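Heme utilization carrier protein (Escherichia coli O157:H7, PDB 6U9J) probably carries heme in the cytosol as part of heme utilization, with a likely link to anaerobic heme degradation. Local coordinates at residues Thr25-Val30 / Ser36-Gly41; Asp49-Trp54 / Ala117-Phe122; Thr58-Thr63 / Ile67-Gly72; Glu73-Phe78 / His90-His95. All coordinates share one frame; numbering follows the deposited sequence. Where two conformers were deposited one is given.

Interaction 1 of 4, residues Thr25-Val30 / Ser36-Gly41; sequences TLLEVV and STVVPG
Helix 26-30 and strand 36-40 run at 130° to each other with axes 10.0 Å apart at their closest, and the backbones come nearest where Val-30 meets Ser-36. This is helix-on-sheet packing at the margin of an antiparallel sheet, joined through a short connection. Ser-36 and Val-38, two apart along the strand, both direct their side chains at the helix, and Leu-27 and Val-30, one turn apart, receive them. The branches of Val-38 divide the work: CG1 lies 4.1 Å from Leu-27 CD1, while CG2 meets Val-30 CG1 at 4.2 Å. The same Val-30 methyl also rests against Ser-36 CB. Val-30 packs in addition on Ala-105 of the adjoining strand and on Phe-122. At the far end of the helix from this junction, Thr-25 is the N-cap, its OG1 accepting the N-H of Glu-28. Toward the C-terminal end, a hydrogen bond joins the two segments. With OG turned between its backbone N and carbonyl carbon (chi1 66°), Ser-36 donates from OG to Val-30 O over 2.7 Å, approaching 28° out of the plane of that carbonyl.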
loop_
_atom_site.group_PDB
_atom_site.type_symbol
_atom_site.label_atom_id
_atom_site.label_comp_id
_atom_site.label_asym_id
_atom_site.label_seq_id
_atom_site.Cartn_x
_atom_site.Cartn_y
_atom_site.Cartn_z
ATOM N N THR A 25 0.760 19.933 -9.924
ATOM C CA THR A 25 0.209 18.828 -9.152
ATOM C C THR A 25 -0.612 17.891 -10.030
ATOM O O THR A 25 -1.165 18.290 -11.056
ATOM C CB THR A 25 -0.669 19.339 -8.007
ATOM O OG1 THR A 25 -1.894 19.873 -8.533
ATOM C CG2 THR A 25 0.062 20.431 -7.235
ATOM N N LEU A 26 -0.697 16.631 -9.593
ATOM C CA LEU A 26 -1.550 15.669 -10.286
ATOM C C LEU A 26 -3.000 16.137 -10.327
ATOM O O LEU A 26 -3.698 15.922 -11.325
ATOM C CB LEU A 26 -1.446 14.297 -9.627
ATOM C CG LEU A 26 -2.296 13.172 -10.208
ATOM C CD1 LEU A 26 -1.850 12.850 -11.637
ATOM C CD2 LEU A 26 -2.194 11.934 -9.325
ATOM N N LEU A 27 -3.480 16.770 -9.252
ATOM C CA LEU A 27 -4.856 17.265 -9.274
ATOM C C LEU A 27 -5.069 18.282 -10.391
ATOM O O LEU A 27 -6.080 18.232 -11.100
ATOM C CB LEU A 27 -5.235 17.873 -7.922
ATOM C CG LEU A 27 -6.655 18.449 -7.855
ATOM C CD1 LEU A 27 -7.702 17.394 -8.222
ATOM C CD2 LEU A 27 -6.926 19.012 -6.472
ATOM N N GLU A 28 -4.139 19.224 -10.556
ATOM C CA GLU A 28 -4.315 20.213 -11.614
ATOM C C GLU A 28 -4.312 19.561 -12.994
ATOM O O GLU A 28 -5.074 19.971 -13.872
ATOM C CB GLU A 28 -3.240 21.296 -11.525
ATOM C CG GLU A 28 -3.595 22.545 -12.322
ATOM C CD GLU A 28 -4.804 23.272 -11.751
ATOM O OE1 GLU A 28 -5.598 23.828 -12.544
ATOM O OE2 GLU A 28 -4.966 23.280 -10.511
ATOM N N VAL A 29 -3.486 18.532 -13.195
ATOM C CA VAL A 29 -3.529 17.785 -14.453
ATOM C C VAL A 29 -4.892 17.127 -14.632
ATOM O O VAL A 29 -5.511 17.209 -15.697
ATOM C CB VAL A 29 -2.402 16.743 -14.498
ATOM C CG1 VAL A 29 -2.567 15.814 -15.714
ATOM C CG2 VAL A 29 -1.049 17.431 -14.507
ATOM N N VAL A 30 -5.382 16.466 -13.582
ATOM C CA VAL A 30 -6.643 15.744 -13.701
ATOM C C VAL A 30 -7.787 16.697 -14.025
ATOM O O VAL A 30 -8.693 16.357 -14.793
ATOM C CB VAL A 30 -6.905 14.935 -12.416
ATOM C CG1 VAL A 30 -8.358 14.516 -12.341
ATOM C CG2 VAL A 30 -5.994 13.705 -12.400
ATOM N N SER A 36 -13.012 14.077 -16.937
ATOM C CA SER A 36 -12.841 13.909 -15.501
ATOM C C SER A 36 -13.935 14.645 -14.743
ATOM O O SER A 36 -14.390 15.716 -15.151
ATOM C CB SER A 36 -11.472 14.408 -15.021
ATOM O OG SER A 36 -11.353 15.812 -15.176
ATOM N N THR A 37 -14.313 14.076 -13.597
ATOM C CA THR A 37 -15.240 14.678 -12.643
ATOM C C THR A 37 -14.503 14.795 -11.320
ATOM O O THR A 37 -13.994 13.795 -10.813
ATOM C CB THR A 37 -16.496 13.811 -12.488
ATOM O OG1 THR A 37 -17.151 13.694 -13.757
ATOM C CG2 THR A 37 -17.470 14.413 -11.475
ATOM N N VAL A 38 -14.411 16.008 -10.779
ATOM C CA VAL A 38 -13.678 16.267 -9.543
ATOM C C VAL A 38 -14.656 16.792 -8.502
ATOM O O VAL A 38 -15.405 17.738 -8.772
ATOM C CB VAL A 38 -12.530 17.269 -9.766
ATOM C CG1 VAL A 38 -11.790 17.536 -8.465
ATOM C CG2 VAL A 38 -11.574 16.748 -10.838
ATOM N N VAL A 39 -14.656 16.171 -7.323
ATOM C CA VAL A 39 -15.535 16.602 -6.234
ATOM C C VAL A 39 -14.720 16.784 -4.969
ATOM O O VAL A 39 -13.575 16.308 -4.855
ATOM C CB VAL A 39 -16.686 15.596 -5.999
ATOM C CG1 VAL A 39 -17.526 15.424 -7.262
ATOM C CG2 VAL A 39 -16.128 14.261 -5.482
ATOM N N PRO A 40 -15.269 17.477 -3.971
ATOM C CA PRO A 40 -14.560 17.609 -2.702
ATOM C C PRO A 40 -14.517 16.287 -1.942
ATOM O O PRO A 40 -15.321 15.375 -2.159
ATOM C CB PRO A 40 -15.377 18.660 -1.935
ATOM C CG PRO A 40 -16.167 19.366 -2.962
ATOM C CD PRO A 40 -16.460 18.346 -4.020
ATOM N N GLY A 41 -13.555 16.208 -1.024
ATOM C CA GLY A 41 -13.344 15.019 -0.212
ATOM C C GLY A 41 -14.496 14.655 0.716
ATOM O O GLY A 41 -14.531 13.518 1.200
#

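Interaction 2 of 4, residues Asp49-Trp54 / Ala117-Phe122; sequences DTVCEW and ASILFF
Val-51 and Trp-54 both lean on the end of Ile-119, Val-51 from helix 44-51 and Trp-54 from the beta turn that Val-51 opens. In sequence order, Thr-50 comes first: its hydroxyl is bonded back to Thr-46 O one turn earlier in the helix, and its side chain packs on Leu-153. Val-51 makes the tightest contact, its CG2 standing 3.5 Å from Ile-119 CD1, with the two side chains alongside each other on opposite headings. The other branch, CG1, packs on Leu-74. Next, Cys-52 and Glu-53 are the two middle residues of a type I beta turn from Val-51 to Trp-54, closed by the bond from Trp-54 N to Val-51 O (3.0 Å). Glu-53 N is tied to Thr-50 O in the same way. The turn folds Trp-54 back on its own chain: one face of the indole lies over Thr-50 C and Val-51 CA, near the rim of the ring. Held like this, the ring presents CZ3 to Ile-119 CD1 at 4.0 Å, an oblique meeting. Ile-119 arrives by an extended branch, CD1 nearly anti across the CB-CG1 bond (chi2 167°), which lets one methyl touch both partners. Strand 114-122 bonds through Ile-119 to Ile-132 of the next strand. The arrangement is that of an alpha+beta core: helix 44-51 and the turn after it meet an antiparallel sheet through Ile-119, and helix 144-157 packs on Trp-54 with Ala-149, Phe-150 and Leu-153.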
loop_
_atom_site.group_PDB
_atom_site.type_symbol
_atom_site.label_atom_id
_atom_site.label_comp_id
_atom_site.label_asym_id
_atom_site.label_seq_id
_atom_site.Cartn_x
_atom_site.Cartn_y
_atom_site.Cartn_z
ATOM N N ASP A 49 -18.761 3.841 -0.376
ATOM C CA ASP A 49 -19.870 2.907 -0.207
ATOM C C ASP A 49 -20.454 2.458 -1.547
ATOM O O ASP A 49 -20.964 1.334 -1.658
ATOM C CB ASP A 49 -20.952 3.546 0.661
ATOM C CG ASP A 49 -20.527 3.698 2.122
ATOM O OD1 ASP A 49 -19.460 3.171 2.507
ATOM O OD2 ASP A 49 -21.252 4.378 2.866
ATOM N N THR A 50 -20.385 3.314 -2.573
ATOM C CA THR A 50 -20.877 2.939 -3.896
ATOM C C THR A 50 -19.980 1.889 -4.543
ATOM O O THR A 50 -20.470 0.875 -5.046
ATOM C CB THR A 50 -20.992 4.184 -4.777
ATOM O OG1 THR A 50 -21.989 5.052 -4.232
ATOM C CG2 THR A 50 -21.406 3.818 -6.204
ATOM N N VAL A 51 -18.660 2.087 -4.484
ATOM C CA VAL A 51 -17.722 1.149 -5.110
ATOM C C VAL A 51 -17.783 -0.212 -4.435
ATOM O O VAL A 51 -17.534 -1.249 -5.065
ATOM C CB VAL A 51 -16.297 1.744 -5.086
ATOM C CG1 VAL A 51 -15.250 0.771 -5.674
ATOM C CG2 VAL A 51 -16.271 3.062 -5.837
ATOM N N CYS A 52 -18.120 -0.237 -3.140
ATOM C CA CYS A 52 -18.250 -1.494 -2.412
ATOM C C CYS A 52 -19.290 -2.424 -3.021
ATOM O O CYS A 52 -19.312 -3.616 -2.694
ATOM C CB CYS A 52 -18.630 -1.220 -0.953
ATOM S SG CYS A 52 -17.260 -0.614 0.072
ATOM N N GLU A 53 -20.155 -1.916 -3.900
ATOM C CA GLU A 53 -21.191 -2.735 -4.503
ATOM C C GLU A 53 -20.840 -3.231 -5.900
ATOM O O GLU A 53 -21.620 -3.992 -6.480
ATOM C CB GLU A 53 -22.499 -1.946 -4.564
ATOM C CG GLU A 53 -22.933 -1.459 -3.199
ATOM C CD GLU A 53 -24.276 -0.772 -3.226
ATOM O OE1 GLU A 53 -25.176 -1.194 -2.460
ATOM O OE2 GLU A 53 -24.428 0.186 -4.009
ATOM N N TRP A 54 -19.682 -2.843 -6.437
ATOM C CA TRP A 54 -19.392 -3.022 -7.857
ATOM C C TRP A 54 -18.769 -4.366 -8.207
ATOM O O TRP A 54 -18.591 -4.646 -9.403
ATOM C CB TRP A 54 -18.451 -1.917 -8.331
ATOM C CG TRP A 54 -19.067 -0.566 -8.442
ATOM C CD1 TRP A 54 -20.371 -0.226 -8.207
ATOM C CD2 TRP A 54 -18.399 0.636 -8.840
ATOM N NE1 TRP A 54 -20.549 1.121 -8.425
ATOM C CE2 TRP A 54 -19.354 1.673 -8.815
ATOM C CE3 TRP A 54 -17.080 0.937 -9.217
ATOM C CZ2 TRP A 54 -19.035 2.992 -9.156
ATOM C CZ3 TRP A 54 -16.761 2.249 -9.544
ATOM C CH2 TRP A 54 -17.739 3.262 -9.509
ATOM N N ALA A 117 -10.716 3.286 -16.354
ATOM C CA ALA A 117 -11.660 4.063 -15.570
ATOM C C ALA A 117 -11.187 3.973 -14.135
ATOM O O ALA A 117 -10.998 2.867 -13.625
ATOM C CB ALA A 117 -13.089 3.531 -15.695
ATOM N N SER A 118 -10.930 5.121 -13.523
ATOM C CA SER A 118 -10.283 5.127 -12.222
ATOM C C SER A 118 -10.912 6.158 -11.301
ATOM O O SER A 118 -11.535 7.131 -11.735
ATOM C CB SER A 118 -8.782 5.423 -12.356
ATOM O OG SER A 118 -8.562 6.707 -12.900
ATOM N N ILE A 119 -10.734 5.921 -10.000
ATOM C CA ILE A 119 -11.075 6.873 -8.948
ATOM C C ILE A 119 -9.791 7.222 -8.217
ATOM O O ILE A 119 -9.089 6.324 -7.747
ATOM C CB ILE A 119 -12.110 6.286 -7.986
ATOM C CG1 ILE A 119 -13.357 5.891 -8.758
ATOM C CG2 ILE A 119 -12.439 7.270 -6.839
ATOM C CD1 ILE A 119 -14.306 5.044 -7.974
ATOM N N LEU A 120 -9.475 8.509 -8.142
ATOM C CA LEU A 120 -8.277 8.999 -7.474
ATOM C C LEU A 120 -8.694 9.768 -6.235
ATOM O O LEU A 120 -9.569 10.639 -6.305
ATOM C CB LEU A 120 -7.447 9.908 -8.383
ATOM C CG LEU A 120 -6.340 9.240 -9.190
ATOM C CD1 LEU A 120 -6.897 8.061 -9.967
ATOM C CD2 LEU A 120 -5.718 10.255 -10.131
ATOM N N PHE A 121 -8.057 9.455 -5.113
ATOM C CA PHE A 121 -8.257 10.177 -3.865
ATOM C C PHE A 121 -7.039 11.056 -3.646
ATOM O O PHE A 121 -5.910 10.558 -3.656
ATOM C CB PHE A 121 -8.432 9.214 -2.686
ATOM C CG PHE A 121 -9.614 8.285 -2.817
ATOM C CD1 PHE A 121 -9.533 7.136 -3.603
ATOM C CD2 PHE A 121 -10.802 8.545 -2.147
ATOM C CE1 PHE A 121 -10.609 6.278 -3.727
ATOM C CE2 PHE A 121 -11.876 7.698 -2.254
ATOM C CZ PHE A 121 -11.793 6.557 -3.050
ATOM N N PHE A 122 -7.259 12.354 -3.459
ATOM C CA PHE A 122 -6.176 13.329 -3.353
ATOM C C PHE A 122 -5.998 13.847 -1.931
ATOM O O PHE A 122 -6.978 14.076 -1.211
ATOM C CB PHE A 122 -6.436 14.537 -4.253
ATOM C CG PHE A 122 -6.403 14.226 -5.706
ATOM C CD1 PHE A 122 -7.555 13.829 -6.360
ATOM C CD2 PHE A 122 -5.223 14.321 -6.407
ATOM C CE1 PHE A 122 -7.533 13.538 -7.718
ATOM C CE2 PHE A 122 -5.185 14.033 -7.763
ATOM C CZ PHE A 122 -6.348 13.638 -8.414
#

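Interaction 3 of 4, residues Thr58-Thr63 / Ile67-Gly72. With PO4 (phosphate ion), chain E.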
loop_
_atom_site.group_PDB
_atom_site.type_symbol
_atom_site.label_atom_id
_atom_site.label_comp_id
_atom_site.label_asym_id
_atom_site.label_seq_id
_atom_site.Cartn_x
_atom_site.Cartn_y
_atom_site.Cartn_z
ATOM N N THR A 58 -9.666 -3.072 -8.475
ATOM C CA THR A 58 -8.261 -3.052 -8.084
ATOM C C THR A 58 -7.952 -1.779 -7.312
ATOM O O THR A 58 -8.063 -0.672 -7.851
ATOM C CB THR A 58 -7.344 -3.162 -9.298
ATOM O OG1 THR A 58 -7.667 -4.352 -10.028
ATOM C CG2 THR A 58 -5.876 -3.210 -8.849
ATOM N N THR A 59 -7.546 -1.940 -6.056
ATOM C CA THR A 59 -7.148 -0.838 -5.197
ATOM C C THR A 59 -5.630 -0.778 -5.158
ATOM O O THR A 59 -4.978 -1.804 -4.951
ATOM C CB THR A 59 -7.702 -1.028 -3.787
ATOM O OG1 THR A 59 -9.128 -1.138 -3.848
ATOM C CG2 THR A 59 -7.318 0.146 -2.900
ATOM N N LEU A 60 -5.079 0.406 -5.374
ATOM C CA LEU A 60 -3.645 0.580 -5.545
ATOM C C LEU A 60 -3.122 1.650 -4.595
ATOM O O LEU A 60 -3.731 2.711 -4.441
ATOM C CB LEU A 60 -3.335 0.957 -7.013
ATOM C CG LEU A 60 -1.895 1.184 -7.470
ATOM C CD1 LEU A 60 -1.715 0.721 -8.913
ATOM C CD2 LEU A 60 -1.505 2.648 -7.314
ATOM N N VAL A 61 -1.984 1.375 -3.958
ATOM C CA VAL A 61 -1.239 2.394 -3.234
ATOM C C VAL A 61 0.178 2.432 -3.792
ATOM O O VAL A 61 0.761 1.388 -4.102
ATOM C CB VAL A 61 -1.249 2.141 -1.713
ATOM C CG1 VAL A 61 -0.550 0.836 -1.373
ATOM C CG2 VAL A 61 -0.624 3.325 -0.981
ATOM N N HIS A 62 0.719 3.641 -3.927
ATOM C CA HIS A 62 1.962 3.916 -4.644
ATOM C C HIS A 62 2.885 4.689 -3.711
ATOM O O HIS A 62 2.568 5.819 -3.323
ATOM C CB HIS A 62 1.659 4.721 -5.912
ATOM C CG HIS A 62 2.760 4.744 -6.927
ATOM N ND1 HIS A 62 2.570 5.226 -8.205
ATOM C CD2 HIS A 62 4.062 4.380 -6.854
ATOM C CE1 HIS A 62 3.701 5.138 -8.882
ATOM N NE2 HIS A 62 4.623 4.630 -8.084
ATOM N N THR A 63 4.007 4.085 -3.327
ATOM C CA THR A 63 5.057 4.784 -2.599
ATOM C C THR A 63 6.283 4.903 -3.497
ATOM O O THR A 63 6.279 4.474 -4.656
ATOM C CB THR A 63 5.422 4.070 -1.295
ATOM O OG1 THR A 63 6.254 2.938 -1.585
ATOM C CG2 THR A 63 4.176 3.598 -0.574
ATOM N N ILE A 67 4.604 -0.574 -5.150
ATOM C CA ILE A 67 3.213 -0.472 -5.556
ATOM C C ILE A 67 2.572 -1.783 -5.151
ATOM O O ILE A 67 3.025 -2.855 -5.568
ATOM C CB ILE A 67 3.044 -0.238 -7.063
ATOM C CG1 ILE A 67 3.618 1.120 -7.470
ATOM C CG2 ILE A 67 1.565 -0.341 -7.424
ATOM C CD1 ILE A 67 3.094 1.625 -8.807
ATOM N N LEU A 68 1.549 -1.715 -4.320
ATOM C CA LEU A 68 0.770 -2.892 -4.005
ATOM C C LEU A 68 -0.624 -2.692 -4.564
ATOM O O LEU A 68 -1.187 -1.595 -4.470
ATOM C CB LEU A 68 0.705 -3.154 -2.499
ATOM C CG LEU A 68 1.971 -3.740 -1.864
ATOM C CD1 LEU A 68 1.630 -4.333 -0.511
ATOM C CD2 LEU A 68 2.615 -4.784 -2.753
ATOM N N GLU A 69 -1.159 -3.732 -5.172
ATOM C CA GLU A 69 -2.505 -3.647 -5.705
ATOM C C GLU A 69 -3.285 -4.853 -5.245
ATOM O O GLU A 69 -2.763 -5.970 -5.189
ATOM C CB GLU A 69 -2.535 -3.544 -7.228
ATOM C CG GLU A 69 -1.592 -4.432 -7.965
ATOM C CD GLU A 69 -1.342 -3.922 -9.381
ATOM O OE1 GLU A 69 -0.340 -3.208 -9.601
ATOM O OE2 GLU A 69 -2.167 -4.217 -10.273
ATOM N N PHE A 70 -4.539 -4.620 -4.905
ATOM C CA PHE A 70 -5.417 -5.671 -4.409
ATOM C C PHE A 70 -6.625 -5.767 -5.318
ATOM O O PHE A 70 -7.359 -4.789 -5.487
ATOM C CB PHE A 70 -5.886 -5.415 -2.979
ATOM C CG PHE A 70 -6.925 -6.405 -2.509
ATOM C CD1 PHE A 70 -6.547 -7.659 -2.057
ATOM C CD2 PHE A 70 -8.275 -6.084 -2.521
ATOM C CE1 PHE A 70 -7.493 -8.574 -1.628
ATOM C CE2 PHE A 70 -9.227 -6.995 -2.090
ATOM C CZ PHE A 70 -8.833 -8.240 -1.644
ATOM N N SER A 71 -6.829 -6.943 -5.896
ATOM C CA SER A 71 -7.969 -7.208 -6.757
ATOM C C SER A 71 -9.007 -7.973 -5.948
ATOM O O SER A 71 -8.713 -9.047 -5.411
ATOM C CB SER A 71 -7.537 -7.996 -7.996
ATOM O OG SER A 71 -8.642 -8.302 -8.824
ATOM N N GLY A 72 -10.204 -7.415 -5.852
ATOM C CA GLY A 72 -11.283 -8.030 -5.111
ATOM C C GLY A 72 -12.297 -6.976 -4.720
ATOM O O GLY A 72 -12.185 -5.810 -5.085
HETATM P P PO4 E . -9.559 -7.432 -11.816
HETATM O O1 PO4 E . -9.807 -6.592 -10.575
HETATM O O2 PO4 E . -8.532 -8.499 -11.508
HETATM O O3 PO4 E . -10.852 -8.084 -12.257
HETATM O O4 PO4 E . -9.038 -6.569 -12.941
HETATM O O HOH W 1 -9.889 -3.934 -4.318
#
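Ile-67 lays its CD1 methyl over the ring of His-62, 3.4 Å from the ring centroid and only 7° off the ring normal, a CH-pi contact. Because CG1 lies beside the backbone N of Ile-67 (chi1 -65°), that branch reaches the imidazole, while CG2 turns to the diagonal neighbour Leu-60, meeting its CD1 at 3.8 Å. Ile-67 and His-62 form a non-hydrogen-bonded pair of an antiparallel beta hairpin, strands 56-62 and 66-71. At the other end of the same face, Thr-58 splits its side chain in two: CG2 packs 3.7 Å from Glu-69 CB, and OG1 makes a weak hydrogen bond of 3.1 Å to phosphate O1. Ser-71 OG lies 2.7 Å from both O1 and O2 of this ion, which probably came from the crystallisation liquor, and which oxygen takes the proton is not settled. Two hydrogen-bonded pairs stitch the backbones, Thr-59 with Phe-70 and Val-61 with Leu-68; the bond from Thr-59 N to Phe-70 O is 2.9 Å long. A water between Thr-59 OG1 and Phe-70 O appears to donate to the latter. Beyond Ile-67, Glu-69 and Phe-70 the sheet runs on into the second subunit. The chemistry implies a division of labour: backbone bonds fix the register, Ile-67 packs one face with His-62 and Leu-60, and the phosphate is an incidental ligand of two hydroxyls.

Interaction 4 of 4, residues Glu73-Phe78 / His90-His95; sequences ELPSGF and HGMSGH
Met-92 stays extended through its first two torsions (chi1 173°, chi2 174°) and then bends at chi3, 105°, which brings its terminal methyl against Pro-75 and Leu-74. The methyl CE lies 3.6 Å from Pro-75 CD, with the two side chains crossing at about a right angle. Proline CG is close as well, 3.9 Å from Met-92 CE and 3.7 Å from the carbonyl oxygen of Met-92, so the pyrrolidine ring spans both the thioether end and the backbone at its base. Leu-74 is the second apolar partner: its CD1 approaches Met-92 CE at 4.0 Å. A second conformer of Met-92 was modelled, and the position of the methyl is less certain for that reason. The contact sits beside a small three-stranded antiparallel sheet, where the chain leading into strand 77-80 meets the start of strand 92-96, the two outer strands on either side of strand 83-86. Strand 92-96 also pairs with a strand of the second subunit. Leu-74 packs further on Trp-48 of helix 44-51, and Pro-75 on Leu-86 of the middle strand. The carbonyl oxygen of Pro-75 accepts a hydrogen bond from Trp-48 NE1.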
loop_
_atom_site.group_PDB
_atom_site.type_symbol
_atom_site.label_atom_id
_atom_site.label_comp_id
_atom_site.label_asym_id
_atom_site.label_seq_id
_atom_site.Cartn_x
_atom_site.Cartn_y
_atom_site.Cartn_z
ATOM N N GLU A 73 -13.288 -7.410 -3.952
ATOM C CA GLU A 73 -14.326 -6.483 -3.538
ATOM C C GLU A 73 -13.758 -5.468 -2.556
ATOM O O GLU A 73 -12.960 -5.811 -1.678
ATOM C CB GLU A 73 -15.489 -7.247 -2.913
ATOM C CG GLU A 73 -16.203 -8.143 -3.912
ATOM C CD GLU A 73 -17.503 -8.715 -3.373
ATOM O OE1 GLU A 73 -17.618 -8.884 -2.139
ATOM O OE2 GLU A 73 -18.402 -9.005 -4.191
ATOM N N LEU A 74 -14.163 -4.206 -2.712
ATOM C CA LEU A 74 -13.717 -3.166 -1.797
ATOM C C LEU A 74 -14.340 -3.394 -0.424
ATOM O O LEU A 74 -15.566 -3.511 -0.322
ATOM C CB LEU A 74 -14.107 -1.786 -2.335
ATOM C CG LEU A 74 -13.350 -0.611 -1.720
ATOM C CD1 LEU A 74 -11.889 -0.643 -2.155
ATOM C CD2 LEU A 74 -14.004 0.729 -2.053
ATOM N N PRO A 75 -13.546 -3.482 0.649
ATOM C CA PRO A 75 -14.129 -3.675 1.981
ATOM C C PRO A 75 -14.879 -2.439 2.446
ATOM O O PRO A 75 -14.494 -1.305 2.146
ATOM C CB PRO A 75 -12.914 -3.960 2.872
ATOM C CG PRO A 75 -11.748 -3.402 2.151
ATOM C CD PRO A 75 -12.076 -3.431 0.675
ATOM N N SER A 76 -15.967 -2.669 3.178
ATOM C CA SER A 76 -16.637 -1.585 3.869
ATOM C C SER A 76 -15.759 -1.077 5.012
ATOM O O SER A 76 -14.777 -1.712 5.414
ATOM C CB SER A 76 -17.983 -2.053 4.417
ATOM O OG SER A 76 -17.804 -2.871 5.561
ATOM N N GLY A 77 -16.117 0.091 5.541
ATOM C CA GLY A 77 -15.352 0.639 6.641
ATOM C C GLY A 77 -16.206 1.489 7.557
ATOM O O GLY A 77 -17.374 1.769 7.277
ATOM N N PHE A 78 -15.594 1.907 8.659
ATOM C CA PHE A 78 -16.252 2.763 9.638
ATOM C C PHE A 78 -15.273 3.827 10.107
ATOM O O PHE A 78 -14.063 3.589 10.181
ATOM C CB PHE A 78 -16.775 1.950 10.845
ATOM C CG PHE A 78 -15.703 1.184 11.578
ATOM C CD1 PHE A 78 -15.288 -0.066 11.126
ATOM C CD2 PHE A 78 -15.104 1.718 12.710
ATOM C CE1 PHE A 78 -14.293 -0.765 11.787
ATOM C CE2 PHE A 78 -14.108 1.019 13.395
ATOM C CZ PHE A 78 -13.709 -0.226 12.939
ATOM N N HIS A 90 -11.878 -10.423 2.649
ATOM C CA HIS A 90 -11.186 -11.409 1.827
ATOM C C HIS A 90 -9.708 -11.084 1.624
ATOM O O HIS A 90 -9.141 -11.433 0.586
ATOM C CB HIS A 90 -11.887 -11.546 0.474
ATOM N N GLY A 91 -9.066 -10.433 2.588
ATOM C CA GLY A 91 -7.648 -10.175 2.441
ATOM C C GLY A 91 -7.192 -8.759 2.726
ATOM O O GLY A 91 -6.334 -8.555 3.589
ATOM N N MET A 92 -7.728 -7.766 2.019
ATOM C CA MET A 92 -7.298 -6.386 2.196
ATOM C C MET A 92 -8.067 -5.745 3.339
ATOM O O MET A 92 -9.297 -5.820 3.385
ATOM C CB MET A 92 -7.497 -5.563 0.921
ATOM C CG MET A 92 -7.211 -4.063 1.104
ATOM S SD MET A 92 -7.270 -3.076 -0.423
ATOM C CE MET A 92 -8.823 -2.230 -0.222
ATOM N N SER A 93 -7.336 -5.115 4.246
ATOM C CA SER A 93 -7.895 -4.277 5.279
ATOM C C SER A 93 -6.946 -3.100 5.434
ATOM O O SER A 93 -6.078 -2.868 4.587
ATOM C CB SER A 93 -8.086 -5.051 6.586
ATOM O OG SER A 93 -8.805 -4.259 7.513
ATOM N N GLY A 94 -7.110 -2.355 6.508
ATOM C CA GLY A 94 -6.230 -1.260 6.848
ATOM C C GLY A 94 -7.031 -0.048 7.268
ATOM O O GLY A 94 -8.174 -0.167 7.722
ATOM N N HIS A 95 -6.416 1.128 7.132
ATOM C CA HIS A 95 -7.065 2.367 7.531
ATOM C C HIS A 95 -6.627 3.506 6.626
ATOM O O HIS A 95 -5.504 3.521 6.116
ATOM C CB HIS A 95 -6.750 2.726 8.989
ATOM C CG HIS A 95 -6.465 1.539 9.849
ATOM N ND1 HIS A 95 -7.455 0.790 10.449
ATOM C CD2 HIS A 95 -5.294 0.943 10.168
ATOM C CE1 HIS A 95 -6.902 -0.202 11.122
ATOM N NE2 HIS A 95 -5.594 -0.134 10.964
#

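From the N terminus, interaction 1 comes first, closing a short connection between helix 26-31 and edge strand 36-40. Interaction 2 then spans the longest stretch, from helix 44-51 to strand 114-122, and the hairpin of interaction 3 and the contact of interaction 4 both fall within it, one after the other; no loops cross. Interactions 1 and 2 meet where Leu-26 and Leu-27 pack on Phe-122, on the large sheet that the hairpin 58-63/67-72 also joins. Met-92 of strand 92-96 packs on Phe-70 and Thr-59 and so ties the small sheet to the large one, while Leu-74 touches Thr-59 from the connecting loop. Interactions 3 and 4 both reach the second subunit.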